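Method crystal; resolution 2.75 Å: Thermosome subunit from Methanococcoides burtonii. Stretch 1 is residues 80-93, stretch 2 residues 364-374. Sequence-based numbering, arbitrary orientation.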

# COMPACT_ATOMS: atom_id res chain seq x y z
N HIS A 80 -22.90 -14.64 -12.72
CA HIS A 80 -23.21 -15.51 -11.61
C HIS A 80 -21.95 -16.30 -11.25
O HIS A 80 -21.64 -16.54 -10.08
CB HIS A 80 -24.39 -16.42 -11.98
CG HIS A 80 -24.92 -17.22 -10.84
ND1 HIS A 80 -25.64 -18.39 -11.02
CD2 HIS A 80 -24.85 -17.04 -9.50
CE1 HIS A 80 -25.98 -18.89 -9.84
NE2 HIS A 80 -25.51 -18.09 -8.90
N ALA A 81 -21.20 -16.69 -12.28
CA ALA A 81 -19.94 -17.39 -12.07
C ALA A 81 -18.99 -16.54 -11.23
O ALA A 81 -18.50 -17.00 -10.20
CB ALA A 81 -19.29 -17.74 -13.39
N ALA A 82 -18.75 -15.31 -11.66
CA ALA A 82 -17.83 -14.42 -10.95
C ALA A 82 -18.22 -14.26 -9.49
O ALA A 82 -17.37 -14.23 -8.61
CB ALA A 82 -17.79 -13.07 -11.61
N GLU A 83 -19.52 -14.16 -9.24
CA GLU A 83 -20.00 -13.97 -7.88
C GLU A 83 -19.82 -15.25 -7.06
O GLU A 83 -19.49 -15.20 -5.87
CB GLU A 83 -21.46 -13.49 -7.91
CG GLU A 83 -21.60 -12.07 -8.46
CD GLU A 83 -23.01 -11.73 -8.92
OE1 GLU A 83 -23.86 -12.65 -9.00
OE2 GLU A 83 -23.26 -10.54 -9.23
N LYS A 84 -20.02 -16.39 -7.71
CA LYS A 84 -19.77 -17.68 -7.07
C LYS A 84 -18.28 -17.92 -6.77
O LYS A 84 -17.94 -18.70 -5.90
CB LYS A 84 -20.33 -18.81 -7.92
CG LYS A 84 -20.39 -20.14 -7.20
CD LYS A 84 -21.21 -20.03 -5.91
CE LYS A 84 -21.25 -21.37 -5.16
NZ LYS A 84 -21.53 -21.22 -3.71
N CYS A 85 -17.39 -17.25 -7.51
CA CYS A 85 -15.96 -17.37 -7.24
C CYS A 85 -15.60 -16.61 -5.97
O CYS A 85 -14.73 -17.02 -5.22
CB CYS A 85 -15.11 -16.85 -8.42
SG CYS A 85 -14.97 -17.99 -9.83
N ARG A 86 -16.29 -15.49 -5.75
CA ARG A 86 -16.06 -14.65 -4.58
C ARG A 86 -16.36 -15.45 -3.32
O ARG A 86 -15.61 -15.39 -2.35
CB ARG A 86 -16.92 -13.40 -4.66
CG ARG A 86 -16.73 -12.39 -3.53
CD ARG A 86 -17.73 -11.25 -3.74
NE ARG A 86 -17.64 -10.19 -2.73
CZ ARG A 86 -18.43 -9.11 -2.71
NH1 ARG A 86 -19.37 -8.96 -3.64
NH2 ARG A 86 -18.28 -8.19 -1.77
N GLU A 87 -17.46 -16.21 -3.35
CA GLU A 87 -17.84 -17.07 -2.23
C GLU A 87 -16.83 -18.17 -2.02
O GLU A 87 -16.40 -18.43 -0.90
CB GLU A 87 -19.20 -17.72 -2.47
CG GLU A 87 -20.38 -16.78 -2.56
CD GLU A 87 -21.66 -17.55 -2.78
OE1 GLU A 87 -21.83 -18.60 -2.10
OE2 GLU A 87 -22.48 -17.14 -3.63
N ILE A 88 -16.46 -18.85 -3.10
CA ILE A 88 -15.49 -19.92 -3.01
C ILE A 88 -14.13 -19.44 -2.49
O ILE A 88 -13.47 -20.15 -1.74
CB ILE A 88 -15.31 -20.62 -4.36
CG1 ILE A 88 -16.63 -21.25 -4.80
CG2 ILE A 88 -14.23 -21.68 -4.25
CD1 ILE A 88 -16.50 -22.06 -6.08
N LEU A 89 -13.72 -18.24 -2.90
CA LEU A 89 -12.46 -17.68 -2.43
C LEU A 89 -12.46 -17.48 -0.93
O LEU A 89 -11.54 -17.91 -0.24
CB LEU A 89 -12.14 -16.36 -3.13
CG LEU A 89 -11.43 -16.48 -4.48
CD1 LEU A 89 -11.56 -15.18 -5.26
CD2 LEU A 89 -9.97 -16.87 -4.29
N GLU A 90 -13.50 -16.82 -0.41
CA GLU A 90 -13.59 -16.53 1.02
C GLU A 90 -13.50 -17.81 1.83
O GLU A 90 -13.18 -17.79 3.02
CB GLU A 90 -14.88 -15.80 1.36
CG GLU A 90 -14.66 -14.62 2.28
CD GLU A 90 -15.04 -13.31 1.62
OE1 GLU A 90 -16.13 -13.26 1.00
OE2 GLU A 90 -14.26 -12.34 1.72
N THR A 91 -13.78 -18.93 1.17
CA THR A 91 -13.74 -20.24 1.79
C THR A 91 -12.35 -20.88 1.75
O THR A 91 -12.00 -21.64 2.64
CB THR A 91 -14.79 -21.19 1.15
OG1 THR A 91 -16.08 -20.99 1.76
CG2 THR A 91 -14.38 -22.67 1.28
N ILE A 92 -11.55 -20.56 0.73
CA ILE A 92 -10.24 -21.20 0.56
C ILE A 92 -9.04 -20.28 0.85
O ILE A 92 -7.89 -20.66 0.62
CB ILE A 92 -10.07 -21.76 -0.85
CG1 ILE A 92 -9.70 -20.65 -1.83
CG2 ILE A 92 -11.34 -22.44 -1.30
CD1 ILE A 92 -9.16 -21.15 -3.14
N THR A 93 -9.32 -19.08 1.34
CA THR A 93 -8.26 -18.13 1.67
C THR A 93 -7.66 -18.43 3.02
O THR A 93 -8.27 -19.11 3.84
CB THR A 93 -8.79 -16.71 1.71
OG1 THR A 93 -10.06 -16.70 2.36
CG2 THR A 93 -8.95 -16.16 0.32
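Stretch 2 364-374: SSEVELSLRLS

Stretch 2 is helical throughout, from Ser364 to Ser374, and packs against the helix formed by residues 80-92 of stretch 1; Thr93, with phi/psi of -81/161°, is the first residue to leave helical values. The N-to-C directions of the two helices make an angle of 117°, so they cross steeply, and their axes approach to 10.1 Å. The CA atoms of Cys85 and Leu369 mark the nearest backbone register, 6.4 Å apart. No hydrogen bond spans the contact, which buries 543 Å² in total and rests on side-chain packing.

Leu369 lies near the crossing. Its CA-to-CB bond points sideways, but with chi1 in m and chi2 in t the end of the side chain comes nearer to stretch 1. Leu369 CD2 lies 3.4 Å from Ile88 CG2 and 3.8 Å from Cys85 O, while Leu369 CD1 is 4.1 Å from Leu89 CG. One turn later Leu373 takes the t, p rotamer and reaches the earlier part of the first helix: its CD1 is 3.7 Å from Lys84 CG, and its CD2 is 3.9 Å from Cys85 SG and 4.3 Å from Ala81 CB. The end of Lys84 leads away from stretch 2, and its NZ forms a salt bridge to Glu87 OE1 at 3.1 Å.

Towards the C-terminal end of the first helix, Ile92 CD1 packs 3.7 Å from Glu368 CG and 4.4 Å from Ser365 CB. Ile92 CG2 covers one face of the Arg372 guanidinium, 3.8 Å from Arg372 CZ. Arg372 CD also sits 3.5 Å from Ile88 CG2, and Arg372 NH1 lies 3.8 Å from Thr91 CG2. Within stretch 2, Arg372 NE donates to Glu368 OE2 at 2.7 Å with an angle of 164°; this salt bridge links two side chains that both touch Ile92.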

# COMPACT_ATOMS: atom_id res chain seq x y z
N SER A 364 -2.64 -22.00 -8.03
CA SER A 364 -3.35 -22.76 -7.00
C SER A 364 -4.83 -22.37 -6.89
O SER A 364 -5.68 -23.24 -6.84
CB SER A 364 -2.65 -22.64 -5.64
OG SER A 364 -2.77 -21.34 -5.10
N SER A 365 -5.14 -21.07 -6.87
CA SER A 365 -6.52 -20.62 -6.63
C SER A 365 -7.41 -20.74 -7.87
O SER A 365 -8.62 -20.93 -7.77
CB SER A 365 -6.56 -19.20 -6.07
OG SER A 365 -6.30 -18.24 -7.07
N GLU A 366 -6.81 -20.65 -9.05
CA GLU A 366 -7.59 -20.83 -10.26
C GLU A 366 -8.04 -22.28 -10.38
O GLU A 366 -9.19 -22.57 -10.72
CB GLU A 366 -6.79 -20.38 -11.47
CG GLU A 366 -6.73 -18.86 -11.64
CD GLU A 366 -5.60 -18.20 -10.86
OE1 GLU A 366 -4.82 -18.90 -10.19
OE2 GLU A 366 -5.50 -16.96 -10.93
N VAL A 367 -7.12 -23.20 -10.09
CA VAL A 367 -7.39 -24.63 -10.11
C VAL A 367 -8.46 -25.02 -9.09
O VAL A 367 -9.42 -25.73 -9.43
CB VAL A 367 -6.10 -25.39 -9.84
CG1 VAL A 367 -6.35 -26.88 -9.64
CG2 VAL A 367 -5.12 -25.13 -10.96
N GLU A 368 -8.31 -24.56 -7.85
CA GLU A 368 -9.34 -24.74 -6.82
C GLU A 368 -10.69 -24.14 -7.26
O GLU A 368 -11.71 -24.82 -7.22
CB GLU A 368 -8.91 -24.13 -5.48
CG GLU A 368 -9.67 -24.68 -4.28
CD GLU A 368 -9.47 -26.18 -4.12
OE1 GLU A 368 -8.37 -26.68 -4.43
OE2 GLU A 368 -10.41 -26.88 -3.67
N LEU A 369 -10.69 -22.88 -7.67
CA LEU A 369 -11.91 -22.26 -8.18
C LEU A 369 -12.50 -23.09 -9.29
O LEU A 369 -13.67 -23.44 -9.25
CB LEU A 369 -11.64 -20.85 -8.67
CG LEU A 369 -11.46 -19.86 -7.53
CD1 LEU A 369 -11.14 -18.50 -8.06
CD2 LEU A 369 -12.74 -19.84 -6.73
N SER A 370 -11.69 -23.42 -10.29
CA SER A 370 -12.16 -24.18 -11.44
C SER A 370 -12.80 -25.49 -11.02
O SER A 370 -13.88 -25.85 -11.49
CB SER A 370 -11.02 -24.47 -12.40
OG SER A 370 -11.43 -25.38 -13.41
N LEU A 371 -12.12 -26.22 -10.14
CA LEU A 371 -12.65 -27.48 -9.66
C LEU A 371 -13.99 -27.30 -8.95
O LEU A 371 -14.98 -27.95 -9.29
CB LEU A 371 -11.64 -28.15 -8.73
CG LEU A 371 -12.17 -29.37 -7.98
CD1 LEU A 371 -12.26 -30.56 -8.94
CD2 LEU A 371 -11.30 -29.70 -6.79
N ARG A 372 -14.04 -26.42 -7.96
CA ARG A 372 -15.25 -26.23 -7.18
C ARG A 372 -16.35 -25.56 -7.97
O ARG A 372 -17.51 -25.61 -7.58
CB ARG A 372 -14.96 -25.40 -5.94
CG ARG A 372 -14.06 -26.08 -4.95
CD ARG A 372 -13.53 -25.06 -3.97
NE ARG A 372 -12.69 -25.67 -2.95
CZ ARG A 372 -13.07 -25.85 -1.70
NH1 ARG A 372 -14.28 -25.47 -1.31
NH2 ARG A 372 -12.24 -26.42 -0.84
N LEU A 373 -15.99 -24.92 -9.07
CA LEU A 373 -17.00 -24.23 -9.84
C LEU A 373 -17.57 -25.16 -10.90
O LEU A 373 -18.65 -24.93 -11.43
CB LEU A 373 -16.43 -22.95 -10.47
CG LEU A 373 -17.45 -22.02 -11.12
CD1 LEU A 373 -18.44 -21.53 -10.08
CD2 LEU A 373 -16.73 -20.85 -11.79
N SER A 374 -16.82 -26.22 -11.19
CA SER A 374 -17.30 -27.27 -12.09
C SER A 374 -18.22 -28.20 -11.32
O SER A 374 -19.09 -28.85 -11.90
CB SER A 374 -16.14 -28.06 -12.70
OG SER A 374 -15.67 -27.44 -13.88